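Local coordinates for protein 432aa long hypothetical deoxyribodipyrimidine photolyase (Sulfolobus tokodaii, PDB 2E0I) that probably repairs pyrimidine dimers in DNA with light, using one bound FAD for catalysis and a second FAD as the likely light-harvesting cofactor, at residues Asp15-Tyr21 against Ala123-Tyr127; Arg205-Ala209 against Phe374-Phe380; Arg310-Leu314 against Phe365-Gln370. One frame throughout, in Å; residues are numbered along the deposited sequence.

Overall arrangement
Contact 1 ties the first helix of the N-terminal alpha/beta domain to the end of an edge strand, whereas contacts 2 and 3 belong to the helical FAD-binding part, across the chain's centre. The centre of contact 1 is about 40 Å from that of contact 2 and 39 Å from that of contact 3, and its D126 side chain lies about 11 Å from a bound FAD. Contacts 2 and 3 are neighbours, centres about 11 Å apart, contact 3 being nested in the chain between the segments of contact 2. A 3.2 Å salt bridge, D206 OD1 to R310 NH1, joins them. R205 in contact 2 and R312 and M313 in contact 3 line one FAD pocket.

Contact 1 of 3, residues Asp15-Tyr21 against Ala123-Tyr127; sequences DNTGLNY and AYEDY
T17 and D126 form the close-knit, buried end of this contact. One carboxylate oxygen, D126 OD2, takes two bonds from T17: the backbone N reaches it at 2.9 Å in a nearly straight bond (167°) from above the carboxylate plane, and T17 OG1 donates to its anti lone pair at 2.7 Å. The T17 hydroxyl stands beside its own backbone N (chi1 -49°), which lets both donors converge on the one atom. The same torsion turns the methyl CG2 the other way, to 3.9 Å from Y124 CB. G18, also buried, brings its CA 3.7 Å from Y124 CD2. R228 forms salt bridges with D126 OD2 and D15 OD2, R12 with D126 OD1, and S226 OG is hydrogen-bonded to D15 OD2. The two arginines probably offset the closeness of the two carboxylates, whose OD2 atoms in D15 and D126 are 5.4 Å apart.

This is the alpha/beta domain of the photolyase fold, with a five-stranded parallel sheet in the order 3-2-1-4-5. Strand 120-124 is an outermost strand, and D126, just past it, receives the N-terminus of helix 17-25, where N16 holds the N-cap position; the positive helix end would probably help to steady the carboxylate.

Toward solvent the contact changes character. One turn along the helix Y21 lays its ring over that of Y124 as an offset stack, the planes 7° apart and the centroids 4.3 Å. Y21 CD1 comes within 3.4 Å of Y124 CE1, near the rim of each ring, and Y21 CB lies over the face of Y124. Y21 itself is exposed, and Y124 partly so.

Contact 2 of 3, residues Arg205-Ala209 against Phe374-Phe380; sequences RDYPA and FDPEAKF
F374 and Y207 make an aromatic pair in which F374 turns its edge, through CD1, to one face of Y207; the centroids are 5.2 Å apart and the planes stand at 67°. A CH-pi contact follows further along: P208 CB sits 3.6 Å from the centroid of the F380 ring, over the face and 17° off its normal. With CG anti to the backbone N (chi1 179°), F380 brings one face of its ring against P208 CB.

The two segments join the loop between helices 189-196 and 217-221 to the turn leading from helix 367-374 into helix 379-384, within the all-helical, FAD-binding part of the photolyase fold. F380 also packs on helix 292-304.

Further apolar contacts are made by D206 and A209. D206 lies alongside F374, its CB 3.4 Å from F374 CE1, and A209 CB approaches K379 CB at 3.9 Å.

No hydrogen bond crosses between the segments; D206 OD1 pairs with R310, and 374-380 has its own bonds. A type I beta turn, D375 to A378, is closed by A378 N to D375 O (2.8 Å). D375 OD2 accepts from F380 N at 3.1 Å through the syn lone pair, and OD1 from I381 N.

Contact 3 of 3, residues Arg310-Leu314 against Phe365-Gln370; sequences RVRML and FNPWKQ. With FAD (flavin-adenine dinucleotide), chain E.
The wall of the FAD pocket continues outward here into a helix-helix contact: R312 and M313 face the cofactor, while R310, M313 and L314 meet F365 and Q370. R312 bends at chi2 and chi3, and the NE and NH2 side of its tilted guanidinium comes down on the flavin face, NH2 3.3 Å from FAD C10. The ribityl oxygens FAD O2' and O4' lie over one face of that group, R312 NH1 being 3.2 Å from FAD O4'. A salt bridge from NH2 to D340 and a bond from NH1 to the I307 carbonyl hold the R312 guanidinium. A leucine here would probably leave D340 without its charge partner and strip the flavin of the positive group above it. M313 CB packs 3.7 Å from the methyl C8M of FAD.

On the outer side, R310 NH2 donates to Q370 OE1 at 2.5 Å. The bond is nearly straight (172°) and meets the oxygen almost end-on; guanidinium and amide are nearly coplanar (9°). The bend at chi2 brings the guanidinium edge of R310 to the amide, while NH1 pairs with D206. M313 SD makes an oblique Met-aromatic contact, 4.2 Å from F365 CZ, and L314 CD2 reaches F365 CB at 4.2 Å. Helix 367-374 begins here, with N-cap N366 OD1 accepting from K369 N at 3.1 Å.

Helix 309-322 lies between the flavin and the start of helix 367-374; M313 and F365 both touch I353 of helix 343-353, F365 meets F317 edge-to-face, and L314 rests on I293 of helix 292-304.

Contact 1 of 3, residues Asp15-Tyr21 against Ala123-Tyr127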
loop_
_atom_site.group_PDB
_atom_site.type_symbol
_atom_site.label_atom_id
_atom_site.label_comp_id
_atom_site.label_asym_id
_atom_site.label_seq_id
_atom_site.Cartn_x
_atom_site.Cartn_y
_atom_site.Cartn_z
ATOM N N ASP A 15 -2.289 -15.015 14.406
ATOM C CA ASP A 15 -3.510 -14.835 13.623
ATOM C C ASP A 15 -3.265 -14.845 12.126
ATOM O O ASP A 15 -3.627 -13.923 11.406
ATOM C CB ASP A 15 -4.245 -13.542 14.025
ATOM C CG ASP A 15 -5.668 -13.464 13.434
ATOM O OD1 ASP A 15 -6.411 -14.478 13.472
ATOM O OD2 ASP A 15 -6.054 -12.383 12.936
ATOM N N ASN A 16 -2.637 -15.908 11.659
ATOM C CA ASN A 16 -2.378 -16.061 10.242
ATOM C C ASN A 16 -3.214 -17.266 9.844
ATOM O O ASN A 16 -2.863 -18.404 10.158
ATOM C CB ASN A 16 -0.895 -16.320 10.001
ATOM C CG ASN A 16 -0.558 -16.413 8.531
ATOM O OD1 ASN A 16 0.444 -15.856 8.082
ATOM N ND2 ASN A 16 -1.386 -17.129 7.770
ATOM N N THR A 17 -4.325 -16.999 9.160
ATOM C CA THR A 17 -5.269 -18.033 8.742
ATOM C C THR A 17 -4.645 -19.271 8.107
ATOM O O THR A 17 -4.706 -20.372 8.659
ATOM C CB THR A 17 -6.313 -17.460 7.772
ATOM O OG1 THR A 17 -6.854 -16.246 8.317
ATOM C CG2 THR A 17 -7.448 -18.460 7.570
ATOM N N GLY A 18 -4.043 -19.092 6.942
ATOM C CA GLY A 18 -3.445 -20.221 6.270
ATOM C C GLY A 18 -2.428 -20.926 7.133
ATOM O O GLY A 18 -2.374 -22.154 7.172
ATOM N N LEU A 19 -1.611 -20.152 7.838
ATOM C CA LEU A 19 -0.591 -20.747 8.679
ATOM C C LEU A 19 -1.245 -21.579 9.772
ATOM O O LEU A 19 -0.768 -22.670 10.098
ATOM C CB LEU A 19 0.300 -19.662 9.280
ATOM C CG LEU A 19 1.416 -20.170 10.196
ATOM C CD1 LEU A 19 2.290 -21.172 9.446
ATOM C CD2 LEU A 19 2.227 -18.986 10.720
ATOM N N ASN A 20 -2.345 -21.070 10.329
ATOM C CA ASN A 20 -3.067 -21.786 11.379
ATOM C C ASN A 20 -3.527 -23.142 10.880
ATOM O O ASN A 20 -3.246 -24.156 11.512
ATOM C CB ASN A 20 -4.280 -20.999 11.854
ATOM C CG ASN A 20 -3.921 -19.928 12.843
ATOM O OD1 ASN A 20 -2.892 -20.001 13.519
ATOM N ND2 ASN A 20 -4.782 -18.931 12.957
ATOM N N TYR A 21 -4.228 -23.167 9.749
ATOM C CA TYR A 21 -4.697 -24.433 9.211
ATOM C C TYR A 21 -3.527 -25.358 8.958
ATOM O O TYR A 21 -3.593 -26.549 9.248
ATOM C CB TYR A 21 -5.467 -24.227 7.913
ATOM C CG TYR A 21 -6.881 -23.759 8.114
ATOM C CD1 TYR A 21 -7.234 -22.432 7.889
ATOM C CD2 TYR A 21 -7.873 -24.645 8.524
ATOM C CE1 TYR A 21 -8.545 -21.998 8.064
ATOM C CE2 TYR A 21 -9.185 -24.225 8.705
ATOM C CZ TYR A 21 -9.514 -22.901 8.472
ATOM O OH TYR A 21 -10.813 -22.483 8.633
ATOM N N ALA A 123 -5.428 -22.759 -0.327
ATOM C CA ALA A 123 -5.349 -21.303 -0.169
ATOM C C ALA A 123 -6.485 -20.850 0.738
ATOM O O ALA A 123 -7.574 -21.389 0.661
ATOM C CB ALA A 123 -5.444 -20.617 -1.510
ATOM N N TYR A 124 -6.226 -19.873 1.604
ATOM C CA TYR A 124 -7.237 -19.389 2.538
ATOM C C TYR A 124 -7.358 -17.880 2.498
ATOM O O TYR A 124 -6.422 -17.194 2.083
ATOM C CB TYR A 124 -6.881 -19.806 3.968
ATOM C CG TYR A 124 -6.823 -21.298 4.173
ATOM C CD1 TYR A 124 -7.957 -22.022 4.561
ATOM C CD2 TYR A 124 -5.640 -21.998 3.938
ATOM C CE1 TYR A 124 -7.904 -23.417 4.704
ATOM C CE2 TYR A 124 -5.572 -23.381 4.078
ATOM C CZ TYR A 124 -6.700 -24.088 4.460
ATOM O OH TYR A 124 -6.608 -25.457 4.600
ATOM N N GLU A 125 -8.514 -17.372 2.927
ATOM C CA GLU A 125 -8.749 -15.935 2.983
ATOM C C GLU A 125 -8.155 -15.431 4.297
ATOM O O GLU A 125 -8.377 -16.033 5.356
ATOM C CB GLU A 125 -10.249 -15.628 2.937
ATOM C CG GLU A 125 -10.864 -15.756 1.551
ATOM C CD GLU A 125 -12.347 -15.375 1.494
ATOM O OE1 GLU A 125 -12.701 -14.220 1.838
ATOM O OE2 GLU A 125 -13.166 -16.233 1.093
ATOM N N ASP A 126 -7.397 -14.338 4.236
ATOM C CA ASP A 126 -6.782 -13.781 5.434
ATOM C C ASP A 126 -6.602 -12.278 5.372
ATOM O O ASP A 126 -6.787 -11.594 6.363
ATOM C CB ASP A 126 -5.423 -14.453 5.683
ATOM C CG ASP A 126 -4.693 -13.901 6.922
ATOM O OD1 ASP A 126 -3.845 -12.994 6.770
ATOM O OD2 ASP A 126 -4.963 -14.375 8.050
ATOM N N TYR A 127 -6.250 -11.760 4.206
ATOM C CA TYR A 127 -6.008 -10.334 4.055
ATOM C C TYR A 127 -7.206 -9.445 4.265
ATOM O O TYR A 127 -7.054 -8.315 4.704
ATOM C CB TYR A 127 -5.398 -10.039 2.684
ATOM C CG TYR A 127 -4.070 -10.712 2.477
ATOM C CD1 TYR A 127 -3.794 -11.396 1.307
ATOM C CD2 TYR A 127 -3.119 -10.731 3.486
ATOM C CE1 TYR A 127 -2.601 -12.101 1.150
ATOM C CE2 TYR A 127 -1.925 -11.424 3.347
ATOM C CZ TYR A 127 -1.666 -12.120 2.182
ATOM O OH TYR A 127 -0.510 -12.891 2.086
#

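Contact 2 of 3, residues Arg205-Ala209 against Phe374-Phe380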
loop_
_atom_site.group_PDB
_atom_site.type_symbol
_atom_site.label_atom_id
_atom_site.label_comp_id
_atom_site.label_asym_id
_atom_site.label_seq_id
_atom_site.Cartn_x
_atom_site.Cartn_y
_atom_site.Cartn_z
ATOM N N ARG A 205 -6.479 14.128 12.059
ATOM C CA ARG A 205 -5.586 13.344 11.225
ATOM C C ARG A 205 -5.224 14.013 9.907
ATOM O O ARG A 205 -4.343 13.535 9.198
ATOM C CB ARG A 205 -6.192 11.961 10.962
ATOM C CG ARG A 205 -7.285 11.917 9.912
ATOM C CD ARG A 205 -7.764 10.485 9.692
ATOM N NE ARG A 205 -8.990 10.225 10.432
ATOM C CZ ARG A 205 -10.208 10.518 9.987
ATOM N NH1 ARG A 205 -10.367 11.070 8.797
ATOM N NH2 ARG A 205 -11.270 10.282 10.742
ATOM N N ASP A 206 -5.882 15.118 9.582
ATOM C CA ASP A 206 -5.612 15.814 8.327
ATOM C C ASP A 206 -4.418 16.744 8.402
ATOM O O ASP A 206 -3.798 17.040 7.391
ATOM C CB ASP A 206 -6.831 16.625 7.896
ATOM C CG ASP A 206 -7.998 15.750 7.481
ATOM O OD1 ASP A 206 -7.971 15.228 6.342
ATOM O OD2 ASP A 206 -8.936 15.577 8.299
ATOM N N TYR A 207 -4.091 17.205 9.597
ATOM C CA TYR A 207 -2.982 18.121 9.763
ATOM C C TYR A 207 -1.655 17.375 9.785
ATOM O O TYR A 207 -1.329 16.692 10.749
ATOM C CB TYR A 207 -3.201 18.915 11.041
ATOM C CG TYR A 207 -4.543 19.608 11.043
ATOM C CD1 TYR A 207 -4.667 20.944 10.660
ATOM C CD2 TYR A 207 -5.705 18.908 11.361
ATOM C CE1 TYR A 207 -5.920 21.562 10.592
ATOM C CE2 TYR A 207 -6.958 19.513 11.293
ATOM C CZ TYR A 207 -7.058 20.837 10.907
ATOM O OH TYR A 207 -8.305 21.416 10.814
ATOM N N PRO A 208 -0.870 17.503 8.704
ATOM C CA PRO A 208 0.431 16.851 8.559
ATOM C C PRO A 208 1.415 17.235 9.643
ATOM O O PRO A 208 2.151 16.391 10.128
ATOM C CB PRO A 208 0.913 17.317 7.186
ATOM C CG PRO A 208 -0.326 17.692 6.474
ATOM C CD PRO A 208 -1.150 18.352 7.534
ATOM N N ALA A 209 1.441 18.510 10.014
ATOM C CA ALA A 209 2.370 18.975 11.033
ATOM C C ALA A 209 2.152 18.235 12.349
ATOM O O ALA A 209 3.105 17.891 13.049
ATOM C CB ALA A 209 2.219 20.465 11.232
ATOM N N PHE A 374 -4.876 23.245 6.544
ATOM C CA PHE A 374 -4.210 22.112 7.174
ATOM C C PHE A 374 -2.773 22.300 7.600
ATOM O O PHE A 374 -2.169 21.381 8.143
ATOM C CB PHE A 374 -4.341 20.887 6.280
ATOM C CG PHE A 374 -5.756 20.463 6.074
ATOM C CD1 PHE A 374 -6.537 20.067 7.158
ATOM C CD2 PHE A 374 -6.335 20.507 4.810
ATOM C CE1 PHE A 374 -7.876 19.726 6.986
ATOM C CE2 PHE A 374 -7.678 20.167 4.627
ATOM C CZ PHE A 374 -8.449 19.776 5.716
ATOM N N ASP A 375 -2.221 23.482 7.356
ATOM C CA ASP A 375 -0.861 23.790 7.776
ATOM C C ASP A 375 -0.810 25.298 8.005
ATOM O O ASP A 375 -0.019 26.010 7.387
ATOM C CB ASP A 375 0.156 23.384 6.710
ATOM C CG ASP A 375 1.563 23.207 7.280
ATOM O OD1 ASP A 375 2.534 23.247 6.488
ATOM O OD2 ASP A 375 1.699 23.016 8.517
ATOM N N PRO A 376 -1.662 25.797 8.913
ATOM C CA PRO A 376 -1.762 27.218 9.258
ATOM C C PRO A 376 -0.446 27.892 9.644
ATOM O O PRO A 376 -0.225 29.059 9.331
ATOM C CB PRO A 376 -2.771 27.215 10.403
ATOM C CG PRO A 376 -2.503 25.927 11.066
ATOM C CD PRO A 376 -2.411 24.991 9.890
ATOM N N GLU A 377 0.427 27.156 10.318
ATOM C CA GLU A 377 1.702 27.704 10.753
ATOM C C GLU A 377 2.786 27.382 9.742
ATOM O O GLU A 377 3.937 27.773 9.914
ATOM C CB GLU A 377 2.086 27.104 12.105
ATOM C CG GLU A 377 0.895 26.709 12.972
ATOM C CD GLU A 377 0.035 27.897 13.374
ATOM O OE1 GLU A 377 -0.260 28.747 12.501
ATOM O OE2 GLU A 377 -0.357 27.976 14.563
ATOM N N ALA A 378 2.414 26.664 8.690
ATOM C CA ALA A 378 3.361 26.267 7.658
ATOM C C ALA A 378 4.483 25.417 8.258
ATOM O O ALA A 378 5.573 25.324 7.694
ATOM C CB ALA A 378 3.939 27.496 6.970
ATOM N N LYS A 379 4.209 24.792 9.401
ATOM C CA LYS A 379 5.204 23.946 10.052
ATOM C C LYS A 379 5.614 22.764 9.171
ATOM O O LYS A 379 6.804 22.441 9.065
ATOM C CB LYS A 379 4.676 23.431 11.397
ATOM C CG LYS A 379 4.615 24.495 12.493
ATOM C CD LYS A 379 4.361 23.873 13.876
ATOM C CE LYS A 379 4.430 24.911 15.014
ATOM N NZ LYS A 379 3.342 25.950 14.977
ATOM N N PHE A 380 4.629 22.118 8.545
ATOM C CA PHE A 380 4.891 20.980 7.663
ATOM C C PHE A 380 5.701 21.436 6.461
ATOM O O PHE A 380 6.690 20.802 6.080
ATOM C CB PHE A 380 3.587 20.357 7.167
ATOM C CG PHE A 380 3.790 19.187 6.241
ATOM C CD1 PHE A 380 4.374 18.004 6.704
ATOM C CD2 PHE A 380 3.402 19.262 4.902
ATOM C CE1 PHE A 380 4.567 16.911 5.844
ATOM C CE2 PHE A 380 3.590 18.177 4.038
ATOM C CZ PHE A 380 4.173 17.002 4.509
#

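Contact 3 of 3, residues Arg310-Leu314 against Phe365-Gln370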
loop_
_atom_site.group_PDB
_atom_site.type_symbol
_atom_site.label_atom_id
_atom_site.label_comp_id
_atom_site.label_asym_id
_atom_site.label_seq_id
_atom_site.Cartn_x
_atom_site.Cartn_y
_atom_site.Cartn_z
ATOM N N ARG A 310 -4.208 13.064 3.627
ATOM C CA ARG A 310 -4.589 14.384 3.193
ATOM C C ARG A 310 -3.649 14.893 2.126
ATOM O O ARG A 310 -4.083 15.329 1.069
ATOM C CB ARG A 310 -4.574 15.359 4.356
ATOM C CG ARG A 310 -5.312 16.612 4.009
ATOM C CD ARG A 310 -6.727 16.213 3.779
ATOM N NE ARG A 310 -7.539 17.257 3.193
ATOM C CZ ARG A 310 -8.861 17.209 3.180
ATOM N NH1 ARG A 310 -9.484 16.179 3.729
ATOM N NH2 ARG A 310 -9.558 18.176 2.607
ATOM N N VAL A 311 -2.354 14.857 2.422
ATOM C CA VAL A 311 -1.348 15.327 1.482
ATOM C C VAL A 311 -1.352 14.430 0.259
ATOM O O VAL A 311 -1.213 14.900 -0.867
ATOM C CB VAL A 311 0.053 15.323 2.130
ATOM C CG1 VAL A 311 1.132 15.550 1.078
ATOM C CG2 VAL A 311 0.131 16.408 3.184
ATOM N N ARG A 312 -1.529 13.135 0.493
ATOM C CA ARG A 312 -1.566 12.146 -0.569
ATOM C C ARG A 312 -2.555 12.544 -1.661
ATOM O O ARG A 312 -2.200 12.571 -2.829
ATOM C CB ARG A 312 -1.968 10.795 0.001
ATOM C CG ARG A 312 -1.061 9.654 -0.365
ATOM C CD ARG A 312 -0.625 8.911 0.890
ATOM N NE ARG A 312 -0.467 7.479 0.658
ATOM C CZ ARG A 312 0.082 6.629 1.523
ATOM N NH1 ARG A 312 0.538 7.059 2.694
ATOM N NH2 ARG A 312 0.180 5.341 1.212
ATOM N N MET A 313 -3.787 12.873 -1.295
ATOM C CA MET A 313 -4.746 13.235 -2.323
ATOM C C MET A 313 -4.596 14.642 -2.883
ATOM O O MET A 313 -5.007 14.903 -4.014
ATOM C CB MET A 313 -6.183 12.994 -1.847
ATOM C CG MET A 313 -6.725 13.942 -0.822
ATOM S SD MET A 313 -8.461 13.506 -0.463
ATOM C CE MET A 313 -8.213 11.995 0.604
ATOM N N LEU A 314 -4.007 15.550 -2.112
ATOM C CA LEU A 314 -3.802 16.907 -2.606
ATOM C C LEU A 314 -2.791 16.820 -3.732
ATOM O O LEU A 314 -2.911 17.477 -4.770
ATOM C CB LEU A 314 -3.242 17.826 -1.516
ATOM C CG LEU A 314 -4.227 18.373 -0.486
ATOM C CD1 LEU A 314 -3.530 19.372 0.410
ATOM C CD2 LEU A 314 -5.390 19.035 -1.205
ATOM N N PHE A 365 -10.060 20.769 -5.422
ATOM C CA PHE A 365 -9.546 21.387 -4.204
ATOM C C PHE A 365 -8.785 22.660 -4.538
ATOM O O PHE A 365 -8.174 22.773 -5.599
ATOM C CB PHE A 365 -8.587 20.444 -3.475
ATOM C CG PHE A 365 -9.223 19.179 -2.997
ATOM C CD1 PHE A 365 -10.192 19.208 -1.999
ATOM C CD2 PHE A 365 -8.851 17.951 -3.542
ATOM C CE1 PHE A 365 -10.786 18.031 -1.548
ATOM C CE2 PHE A 365 -9.437 16.766 -3.102
ATOM C CZ PHE A 365 -10.407 16.805 -2.101
ATOM N N ASN A 366 -8.822 23.623 -3.627
ATOM C CA ASN A 366 -8.098 24.862 -3.827
ATOM C C ASN A 366 -6.757 24.707 -3.119
ATOM O O ASN A 366 -6.686 24.700 -1.891
ATOM C CB ASN A 366 -8.858 26.033 -3.222
ATOM C CG ASN A 366 -8.207 27.354 -3.528
ATOM O OD1 ASN A 366 -6.984 27.503 -3.414
ATOM N ND2 ASN A 366 -9.016 28.330 -3.919
ATOM N N PRO A 367 -5.672 24.573 -3.886
ATOM C CA PRO A 367 -4.339 24.413 -3.309
ATOM C C PRO A 367 -4.042 25.369 -2.171
ATOM O O PRO A 367 -3.657 24.951 -1.087
ATOM C CB PRO A 367 -3.424 24.645 -4.501
ATOM C CG PRO A 367 -4.221 24.085 -5.627
ATOM C CD PRO A 367 -5.605 24.621 -5.357
ATOM N N TRP A 368 -4.231 26.657 -2.414
ATOM C CA TRP A 368 -3.939 27.657 -1.403
ATOM C C TRP A 368 -4.866 27.600 -0.202
ATOM O O TRP A 368 -4.419 27.744 0.932
ATOM C CB TRP A 368 -3.960 29.041 -2.043
ATOM C CG TRP A 368 -3.110 29.078 -3.258
ATOM C CD1 TRP A 368 -3.529 28.954 -4.544
ATOM C CD2 TRP A 368 -1.672 29.121 -3.302
ATOM N NE1 TRP A 368 -2.447 28.908 -5.393
ATOM C CE2 TRP A 368 -1.295 29.008 -4.659
ATOM C CE3 TRP A 368 -0.668 29.240 -2.327
ATOM C CZ2 TRP A 368 0.045 29.006 -5.071
ATOM C CZ3 TRP A 368 0.669 29.240 -2.736
ATOM C CH2 TRP A 368 1.009 29.122 -4.099
ATOM N N LYS A 369 -6.151 27.391 -0.443
ATOM C CA LYS A 369 -7.100 27.304 0.656
ATOM C C LYS A 369 -6.763 26.092 1.509
ATOM O O LYS A 369 -6.683 26.171 2.736
ATOM C CB LYS A 369 -8.532 27.192 0.121
ATOM C CG LYS A 369 -9.245 28.527 0.045
ATOM C CD LYS A 369 -10.611 28.419 -0.603
ATOM C CE LYS A 369 -11.455 29.657 -0.285
ATOM N NZ LYS A 369 -10.705 30.945 -0.481
ATOM N N GLN A 370 -6.552 24.973 0.831
ATOM C CA GLN A 370 -6.218 23.712 1.468
ATOM C C GLN A 370 -4.934 23.867 2.286
ATOM O O GLN A 370 -4.884 23.522 3.469
ATOM C CB GLN A 370 -6.025 22.647 0.384
ATOM C CG GLN A 370 -6.387 21.244 0.808
ATOM C CD GLN A 370 -7.875 21.055 0.922
ATOM O OE1 GLN A 370 -8.353 20.002 1.342
ATOM N NE2 GLN A 370 -8.623 22.078 0.544
HETATM P PA FAD E . -4.135 6.935 9.085
HETATM O O1A FAD E . -3.463 6.929 10.405
HETATM O O2A FAD E . -5.292 7.781 8.724
HETATM O O5B FAD E . -4.913 5.544 9.317
HETATM C C5B FAD E . -6.131 5.239 8.633
HETATM C C4B FAD E . -6.103 3.790 8.141
HETATM O O4B FAD E . -7.308 3.453 7.433
HETATM C C3B FAD E . -4.942 3.604 7.162
HETATM O O3B FAD E . -3.816 3.092 7.880
HETATM C C2B FAD E . -5.498 2.492 6.275
HETATM O O2B FAD E . -5.452 1.247 6.974
HETATM C C1B FAD E . -6.946 2.962 6.130
HETATM N N9A FAD E . -7.076 4.058 5.141
HETATM C C8A FAD E . -7.116 5.365 5.392
HETATM N N7A FAD E . -7.335 6.031 4.261
HETATM C C5A FAD E . -7.433 5.142 3.276
HETATM C C6A FAD E . -7.650 5.218 1.904
HETATM N N6A FAD E . -7.841 6.389 1.307
HETATM N N1A FAD E . -7.673 4.086 1.185
HETATM C C2A FAD E . -7.499 2.903 1.750
HETATM N N3A FAD E . -7.297 2.794 3.052
HETATM C C4A FAD E . -7.259 3.883 3.835
HETATM N N1 FAD E . -2.635 3.261 1.261
HETATM C C2 FAD E . -1.837 2.112 1.193
HETATM O O2 FAD E . -1.750 1.350 2.154
HETATM N N3 FAD E . -1.086 1.851 0.040
HETATM C C4 FAD E . -1.133 2.751 -1.032
HETATM O O4 FAD E . -0.519 2.494 -2.066
HETATM C C4X FAD E . -1.914 3.899 -0.951
HETATM N N5 FAD E . -1.881 4.830 -1.995
HETATM C C5X FAD E . -2.678 5.981 -1.939
HETATM C C6 FAD E . -2.641 6.883 -2.997
HETATM C C7 FAD E . -3.453 8.013 -2.970
HETATM C C7M FAD E . -3.415 8.972 -4.162
HETATM C C8 FAD E . -4.293 8.239 -1.881
HETATM C C8M FAD E . -5.218 9.458 -1.836
HETATM C C9 FAD E . -4.321 7.331 -0.827
HETATM C C9A FAD E . -3.520 6.191 -0.848
HETATM N N10 FAD E . -3.555 5.254 0.201
HETATM C C10 FAD E . -2.673 4.161 0.188
HETATM C "C1'" FAD E . -4.490 5.439 1.341
HETATM C "C2'" FAD E . -3.995 6.221 2.561
HETATM O "O2'" FAD E . -3.481 7.494 2.164
HETATM C "C3'" FAD E . -2.941 5.453 3.362
HETATM O "O3'" FAD E . -3.455 4.164 3.706
HETATM C "C4'" FAD E . -2.580 6.190 4.654
HETATM O "O4'" FAD E . -2.108 7.507 4.357
HETATM C "C5'" FAD E . -1.503 5.433 5.435
HETATM O "O5'" FAD E . -1.091 6.169 6.593
HETATM P P FAD E . -1.726 5.884 8.045
HETATM O O1P FAD E . -1.667 4.425 8.290
HETATM O O2P FAD E . -1.044 6.783 9.002
HETATM O O3P FAD E . -3.267 6.324 7.870
#